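Local structure of pyruvate kinase 1 (Trypanosoma brucei brucei, 4KCT) at residues 22-27 with 326-331; 42-47 with 343-348; 92-97 with 116-121. The protein catalyses the last step of glycolysis, phosphoryl transfer from phosphoenolpyruvate to ADP giving pyruvate and ATP, and has an intrinsic decarboxylase activity. One frame throughout, in Å; residues are numbered along the deposited sequence.

Contact 1 (22-27 with 326-331)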
# COMPACT_ATOMS: atom_id res chain seq x y z
N ASN A 22 -9.88 6.14 25.79
CA ASN A 22 -9.35 5.03 26.60
C ASN A 22 -9.85 5.05 28.03
O ASN A 22 -10.39 6.06 28.52
CB ASN A 22 -7.80 5.02 26.57
CG ASN A 22 -7.25 4.85 25.19
OD1 ASN A 22 -6.98 5.85 24.49
ND2 ASN A 22 -7.22 3.60 24.71
N ARG A 23 -9.74 3.90 28.70
CA ARG A 23 -10.40 3.71 30.00
C ARG A 23 -9.37 3.37 31.07
O ARG A 23 -8.36 2.74 30.77
CB ARG A 23 -11.46 2.59 29.90
CG ARG A 23 -12.60 2.92 28.91
CD ARG A 23 -13.43 4.09 29.42
NE ARG A 23 -14.43 4.52 28.43
CZ ARG A 23 -14.39 5.69 27.77
NH1 ARG A 23 -13.33 6.50 27.89
NH2 ARG A 23 -15.35 6.00 26.91
N ILE A 24 -9.65 3.78 32.31
CA ILE A 24 -8.69 3.68 33.42
C ILE A 24 -9.25 2.75 34.53
O ILE A 24 -10.37 2.93 35.01
CB ILE A 24 -8.37 5.08 34.00
CG1 ILE A 24 -7.74 5.95 32.90
CG2 ILE A 24 -7.46 4.97 35.23
CD1 ILE A 24 -7.66 7.43 33.27
N VAL A 25 -8.47 1.73 34.86
CA VAL A 25 -8.78 0.80 35.93
C VAL A 25 -7.92 1.19 37.15
O VAL A 25 -6.72 1.33 37.03
CB VAL A 25 -8.39 -0.64 35.50
CG1 VAL A 25 -8.64 -1.64 36.60
CG2 VAL A 25 -9.14 -1.03 34.22
N CYS A 26 -8.56 1.45 38.29
CA CYS A 26 -7.85 1.82 39.53
C CYS A 26 -8.03 0.76 40.58
O CYS A 26 -9.16 0.36 40.87
CB CYS A 26 -8.39 3.14 40.08
SG CYS A 26 -8.23 4.50 38.91
N THR A 27 -6.92 0.35 41.18
CA THR A 27 -6.95 -0.52 42.36
C THR A 27 -7.30 0.25 43.62
O THR A 27 -6.72 1.31 43.90
CB THR A 27 -5.60 -1.22 42.55
OG1 THR A 27 -5.22 -1.81 41.32
CG2 THR A 27 -5.71 -2.33 43.65
N ASP A 326 -7.21 -0.98 25.14
CA ASP A 326 -8.44 -0.27 25.54
C ASP A 326 -8.23 0.50 26.84
O ASP A 326 -8.67 1.65 26.97
CB ASP A 326 -9.63 -1.24 25.69
CG ASP A 326 -9.98 -1.97 24.38
OD1 ASP A 326 -9.23 -2.95 24.04
OD2 ASP A 326 -11.09 -1.67 23.78
N CYS A 327 -7.59 -0.16 27.79
CA CYS A 327 -7.48 0.32 29.16
C CYS A 327 -6.03 0.37 29.58
O CYS A 327 -5.23 -0.50 29.20
CB CYS A 327 -8.18 -0.63 30.14
SG CYS A 327 -9.91 -0.90 29.78
N VAL A 328 -5.77 1.24 30.55
CA VAL A 328 -4.56 1.23 31.30
C VAL A 328 -4.91 1.17 32.78
O VAL A 328 -6.03 1.48 33.19
CB VAL A 328 -3.71 2.50 31.01
CG1 VAL A 328 -3.06 2.38 29.62
CG2 VAL A 328 -4.58 3.75 31.04
N MET A 329 -4.00 0.66 33.58
CA MET A 329 -4.36 0.29 34.93
C MET A 329 -3.39 0.90 35.93
O MET A 329 -2.21 1.16 35.60
CB MET A 329 -4.38 -1.21 35.08
CG MET A 329 -4.83 -1.67 36.46
SD MET A 329 -5.15 -3.43 36.44
CE MET A 329 -3.78 -4.01 37.47
N LEU A 330 -3.92 1.20 37.11
CA LEU A 330 -3.12 1.67 38.24
C LEU A 330 -3.26 0.68 39.41
O LEU A 330 -4.35 0.12 39.65
CB LEU A 330 -3.58 3.10 38.65
CG LEU A 330 -3.42 4.16 37.55
CD1 LEU A 330 -4.24 5.40 37.90
CD2 LEU A 330 -1.95 4.53 37.34
N SER A 331 -2.14 0.43 40.09
CA SER A 331 -2.13 -0.51 41.21
C SER A 331 -1.82 0.22 42.50
O SER A 331 -2.67 0.97 43.00
CB SER A 331 -1.17 -1.66 40.93
OG SER A 331 -1.65 -2.38 39.80
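Residues 23-27 and 327-330 are the first and last strands of the eight-stranded TIM barrel, and here they zip together, parallel, to close it. Five backbone hydrogen bonds step from one strand to the other. The straightest runs from Val25 N to Val328 O (3.0 Å, N-H...O angle 173°), nearly along the C=O axis.

Packing is tightest on the face carrying Arg23, Val25, Cys327 and Met329, which looks into the barrel. Val25 CG1, anti to its backbone N (chi1 177°), meets Met329 CG at 3.8 Å, the two side chains crossing obliquely. Met329 stays extended until chi3, where it bends, and its side chain also touches the bound pyruvate. Toward the N-terminal ends of the strands, Arg23 CB rests on Cys327 SG at 3.8 Å, while the arginine chain bends at chi2 and carries its guanidinium away to the carbonyls of Asn22, Arg20 and Val438.

The opposite face is looser between the strands: Ile24 CG1 stands 4.3 Å from Val328 CG2, and Ile24 CG2 4.2 Å from Leu330 CD1. Val344 and Met347 of helix 340-356 pack over this side. Only Ser331, at the C-terminal end, is partly exposed, and its CB points away from the first strand.

At that end Leu330 O is gripped twice by Thr27. Thr27 OG1 lies in the carbonyl plane, on a lone pair, 2.7 Å from Leu330 O; Thr27 N comes to the same Leu330 O from above the plane, at 3.0 Å. Because OG1 gives its proton to this carbonyl, it can accept from Arg50 NH1, whose positive charge probably polarises the hydroxyl and strengthens its grip on the last strand, close to the pyruvate site.

Contact 2 (42-47 with 343-348)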
# COMPACT_ATOMS: atom_id res chain seq x y z
N MET A 42 -13.52 8.78 40.77
CA MET A 42 -14.45 8.74 39.64
C MET A 42 -14.43 10.06 38.87
O MET A 42 -14.32 10.07 37.64
CB MET A 42 -15.85 8.44 40.15
CG MET A 42 -16.01 7.00 40.60
SD MET A 42 -17.51 6.73 41.55
CE MET A 42 -17.19 5.06 42.14
N LYS A 43 -14.47 11.17 39.59
CA LYS A 43 -14.39 12.47 38.92
C LYS A 43 -13.08 12.62 38.20
O LYS A 43 -13.02 13.25 37.17
CB LYS A 43 -14.55 13.61 39.92
CG LYS A 43 -15.97 13.75 40.44
CD LYS A 43 -15.98 14.62 41.69
CE LYS A 43 -17.36 15.11 42.01
NZ LYS A 43 -17.27 16.12 43.11
N SER A 44 -12.04 12.01 38.73
CA SER A 44 -10.71 12.13 38.12
C SER A 44 -10.57 11.28 36.85
O SER A 44 -9.69 11.54 36.01
CB SER A 44 -9.61 11.76 39.12
OG SER A 44 -9.59 12.67 40.21
N GLY A 45 -11.40 10.23 36.74
CA GLY A 45 -11.42 9.40 35.52
C GLY A 45 -11.39 7.89 35.70
O GLY A 45 -11.29 7.14 34.71
N MET A 46 -11.60 7.40 36.92
CA MET A 46 -11.69 5.95 37.11
C MET A 46 -12.96 5.42 36.44
O MET A 46 -14.04 5.95 36.70
CB MET A 46 -11.75 5.59 38.59
CG MET A 46 -12.00 4.10 38.79
SD MET A 46 -12.06 3.54 40.53
CE MET A 46 -13.56 4.34 41.12
N SER A 47 -12.84 4.39 35.61
CA SER A 47 -14.01 3.69 35.05
C SER A 47 -14.28 2.34 35.71
O SER A 47 -15.40 1.84 35.64
CB SER A 47 -13.84 3.46 33.53
OG SER A 47 -13.96 4.70 32.85
N VAL A 343 -2.65 11.21 40.10
CA VAL A 343 -2.14 10.16 39.21
C VAL A 343 -3.19 9.76 38.16
O VAL A 343 -2.88 9.69 36.97
CB VAL A 343 -1.55 8.93 39.97
CG1 VAL A 343 -2.62 8.15 40.70
CG2 VAL A 343 -0.83 7.99 39.00
N VAL A 344 -4.45 9.67 38.58
CA VAL A 344 -5.53 9.37 37.63
C VAL A 344 -5.73 10.51 36.64
O VAL A 344 -5.89 10.28 35.44
CB VAL A 344 -6.84 9.04 38.34
CG1 VAL A 344 -8.00 8.99 37.34
CG2 VAL A 344 -6.71 7.70 39.12
N GLN A 345 -5.66 11.74 37.13
CA GLN A 345 -5.76 12.91 36.25
C GLN A 345 -4.63 12.97 35.22
O GLN A 345 -4.88 13.25 34.05
CB GLN A 345 -5.83 14.21 37.08
CG GLN A 345 -7.16 14.36 37.84
CD GLN A 345 -7.07 15.37 38.98
OE1 GLN A 345 -6.15 16.17 39.02
NE2 GLN A 345 -7.96 15.26 39.96
N TYR A 346 -3.38 12.70 35.64
CA TYR A 346 -2.27 12.61 34.67
C TYR A 346 -2.53 11.51 33.66
O TYR A 346 -2.29 11.69 32.47
CB TYR A 346 -0.93 12.33 35.36
CG TYR A 346 -0.08 13.54 35.58
CD1 TYR A 346 0.56 14.16 34.52
CD2 TYR A 346 0.04 14.11 36.85
CE1 TYR A 346 1.33 15.29 34.72
CE2 TYR A 346 0.78 15.25 37.06
CZ TYR A 346 1.47 15.81 36.00
OH TYR A 346 2.20 16.95 36.19
N MET A 347 -2.93 10.34 34.16
CA MET A 347 -3.15 9.19 33.27
C MET A 347 -4.19 9.53 32.20
O MET A 347 -3.97 9.28 31.01
CB MET A 347 -3.63 7.97 34.06
CG MET A 347 -3.66 6.72 33.17
SD MET A 347 -3.74 5.19 34.15
CE MET A 347 -2.07 4.54 33.92
N ALA A 348 -5.27 10.18 32.61
CA ALA A 348 -6.29 10.69 31.66
C ALA A 348 -5.74 11.69 30.63
O ALA A 348 -6.05 11.59 29.44
CB ALA A 348 -7.48 11.29 32.41
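Helix 35-44 stops at Ser44, and Gly45 turns the chain out of it in a Schellman motif and hands it on to strand 46-52; its phi of 133° suits a glycine, since a CB there would jam against Ser44 O. This turn sits against the flank of helix 340-356, the closest pair of CA atoms being those of Ser44 and Gln345, 5.3 Å apart. Helix 35-44 is the crossover of the beta-alpha-beta unit joining barrel strands 23-27 and 46-52, so the contact pairs the end of the first barrel helix with the last one, just outside the seam where the barrel closes.

Val344 fills the middle. Val344 CG1, anti to the backbone N (chi1 169°), presses against the helix end: it lies 3.3 Å from Ser44 O and 3.7 Å from both Ser44 CB and Gly45 N. Ala348, one turn further on, adds a looser touch of its CB on Ser44 O at 4.2 Å. On the inner side Val344 leans on Cys26 and Leu330 of the barrel wall.

Beside it, Gln345 runs along Ser44. A chi1 of -70° sets Gln345 CG 3.8 Å from Ser44 CB. The extended chain beyond it carries Gln345 NE2 to Ser44 OG, to which it donates at 3.1 Å (154°), the oxygen lying close to the plane of the amide. Ser44 OG sits beside its own backbone N, where it also bonds back to Asn40 O in the preceding turn. The hydroxyl proton thus goes to Asn40 and the oxygen takes the glutamine N-H, so one serine bonds to a carbonyl of its own helix and accepts from the neighbouring one.

Contact 3 (92-97 with 116-121)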
# COMPACT_ATOMS: atom_id res chain seq x y z
N THR A 92 8.84 -21.01 48.74
CA THR A 92 9.78 -21.75 49.58
C THR A 92 9.06 -22.25 50.82
O THR A 92 7.97 -21.75 51.16
CB THR A 92 10.97 -20.86 50.03
OG1 THR A 92 10.52 -19.91 51.01
CG2 THR A 92 11.58 -20.09 48.84
N GLY A 93 9.72 -23.13 51.56
CA GLY A 93 9.36 -23.38 52.95
C GLY A 93 9.83 -22.29 53.90
O GLY A 93 10.08 -21.14 53.48
N LEU A 94 9.82 -22.59 55.19
CA LEU A 94 10.40 -21.70 56.21
C LEU A 94 11.89 -21.97 56.36
O LEU A 94 12.41 -22.98 55.86
CB LEU A 94 9.70 -21.90 57.57
CG LEU A 94 8.20 -22.23 57.56
CD1 LEU A 94 7.69 -22.60 58.95
CD2 LEU A 94 7.41 -21.07 56.99
N PHE A 95 12.55 -21.08 57.10
CA PHE A 95 13.96 -21.17 57.36
C PHE A 95 14.18 -21.17 58.87
O PHE A 95 13.44 -20.53 59.61
CB PHE A 95 14.67 -19.96 56.74
CG PHE A 95 14.62 -19.96 55.23
CD1 PHE A 95 15.56 -20.69 54.50
CD2 PHE A 95 13.58 -19.35 54.56
CE1 PHE A 95 15.47 -20.77 53.12
CE2 PHE A 95 13.47 -19.45 53.17
CZ PHE A 95 14.42 -20.16 52.45
N LYS A 96 15.20 -21.89 59.33
CA LYS A 96 15.65 -21.76 60.73
C LYS A 96 15.85 -20.29 61.12
O LYS A 96 16.32 -19.48 60.31
CB LYS A 96 16.93 -22.53 60.97
CG LYS A 96 16.80 -24.02 60.70
CD LYS A 96 17.90 -24.79 61.39
CE LYS A 96 17.87 -26.25 60.98
NZ LYS A 96 19.08 -26.95 61.46
N ASP A 97 15.46 -19.95 62.35
CA ASP A 97 15.57 -18.57 62.83
C ASP A 97 14.80 -17.61 61.97
O ASP A 97 14.87 -16.41 62.17
CB ASP A 97 17.03 -18.12 62.91
CG ASP A 97 17.89 -19.07 63.72
OD1 ASP A 97 17.47 -19.45 64.83
OD2 ASP A 97 18.94 -19.48 63.20
N TYR A 116 11.57 -31.14 54.74
CA TYR A 116 12.43 -29.98 54.91
C TYR A 116 11.65 -28.66 54.96
O TYR A 116 12.24 -27.57 55.02
CB TYR A 116 13.51 -29.93 53.82
CG TYR A 116 14.54 -31.01 53.97
CD1 TYR A 116 15.62 -30.84 54.82
CD2 TYR A 116 14.34 -32.28 53.41
CE1 TYR A 116 16.51 -31.89 55.08
CE2 TYR A 116 15.22 -33.33 53.67
CZ TYR A 116 16.30 -33.12 54.49
OH TYR A 116 17.20 -34.14 54.69
N GLU A 117 10.33 -28.76 54.95
CA GLU A 117 9.48 -27.59 54.76
C GLU A 117 9.73 -26.51 55.81
O GLU A 117 9.65 -25.30 55.52
CB GLU A 117 8.01 -28.02 54.79
CG GLU A 117 7.04 -26.86 54.79
CD GLU A 117 5.60 -27.31 54.90
OE1 GLU A 117 5.36 -28.53 55.10
OE2 GLU A 117 4.70 -26.46 54.78
N LYS A 118 10.00 -26.93 57.05
CA LYS A 118 10.04 -25.97 58.15
C LYS A 118 11.43 -25.66 58.66
O LYS A 118 11.58 -24.87 59.59
CB LYS A 118 9.11 -26.40 59.29
CG LYS A 118 7.65 -26.52 58.85
CD LYS A 118 6.75 -26.90 60.01
CE LYS A 118 5.35 -27.27 59.54
NZ LYS A 118 4.55 -27.85 60.66
N VAL A 119 12.45 -26.19 57.99
CA VAL A 119 13.83 -26.14 58.51
C VAL A 119 14.83 -25.82 57.42
O VAL A 119 15.92 -26.41 57.37
CB VAL A 119 14.29 -27.49 59.13
CG1 VAL A 119 13.69 -27.69 60.50
CG2 VAL A 119 13.95 -28.65 58.20
N GLY A 120 14.53 -24.82 56.59
CA GLY A 120 15.44 -24.47 55.53
C GLY A 120 16.70 -23.82 56.06
O GLY A 120 16.67 -23.06 57.05
N THR A 121 17.83 -24.13 55.43
CA THR A 121 19.10 -23.56 55.82
C THR A 121 19.82 -23.05 54.57
O THR A 121 19.30 -23.17 53.45
CB THR A 121 20.00 -24.60 56.50
OG1 THR A 121 20.43 -25.57 55.54
CG2 THR A 121 19.27 -25.29 57.63
O HOH W 1 12.47 -24.93 53.82
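Two irregular pieces of chain, their end-to-end directions 45° apart, come together through three backbone hydrogen bonds and a single bridge between Phe95 and Gly120. Leu94 N lies nearly on the C=O axis of Glu117, 2.7 Å from Glu117 O, though its N-H is bent (144°). Leu94 O takes Gly120 N on a lone pair at 2.9 Å. Lys96 N reaches Gly120 O at 3.0 Å. A type I beta turn from Tyr116 to Val119 presents Glu117 O and leads into Gly120, and a water lies 2.8 Å from Leu94 O and 2.9 Å from Tyr116 O. In the small B domain, the mobile lid of pyruvate kinases, the contact joins the loop after strand 90-91 to the loop before strand 124-126, the two outermost strands of its mixed sheet. Gly93 and Gly120, without side chains, let the backbones approach closely. Leu94 and Lys118 lie side by side, Leu94 CD1 3.9 Å from Lys118 CG. The extended chain of Lys96 runs alongside Thr121, Lys96 CE 3.8 Å from Thr121 CG2. The CB of Phe95 points away from 116-121 overall, yet ring atom Phe95 CD1 stays 3.7 Å from Gly120 O, and the ring also meets that of Phe125. Glu117 OE2 forms a salt bridge with Arg175.

In the fold
From the N terminus the chain lays down strand 23-27, then helix 35-44 and the turn into strand 46-52, opening the halves of contacts 1 and 2 in quick succession. Both loops then enclose most of the barrel and the B domain, where contact 3 closes a short nested loop, joining the loop after strand 90-91 to the one before strand 124-126. Strand 327-330 completes contact 1, and helix 340-356 completes contact 2 afterwards, so the two cross. They also touch: Ile24 O probably accepts from Ser47 N. Contact 1 joins the first and last strands; contact 2 joins the end of the first barrel helix to the last. Contact 3 lies about 39 Å from contact 1, centre to centre.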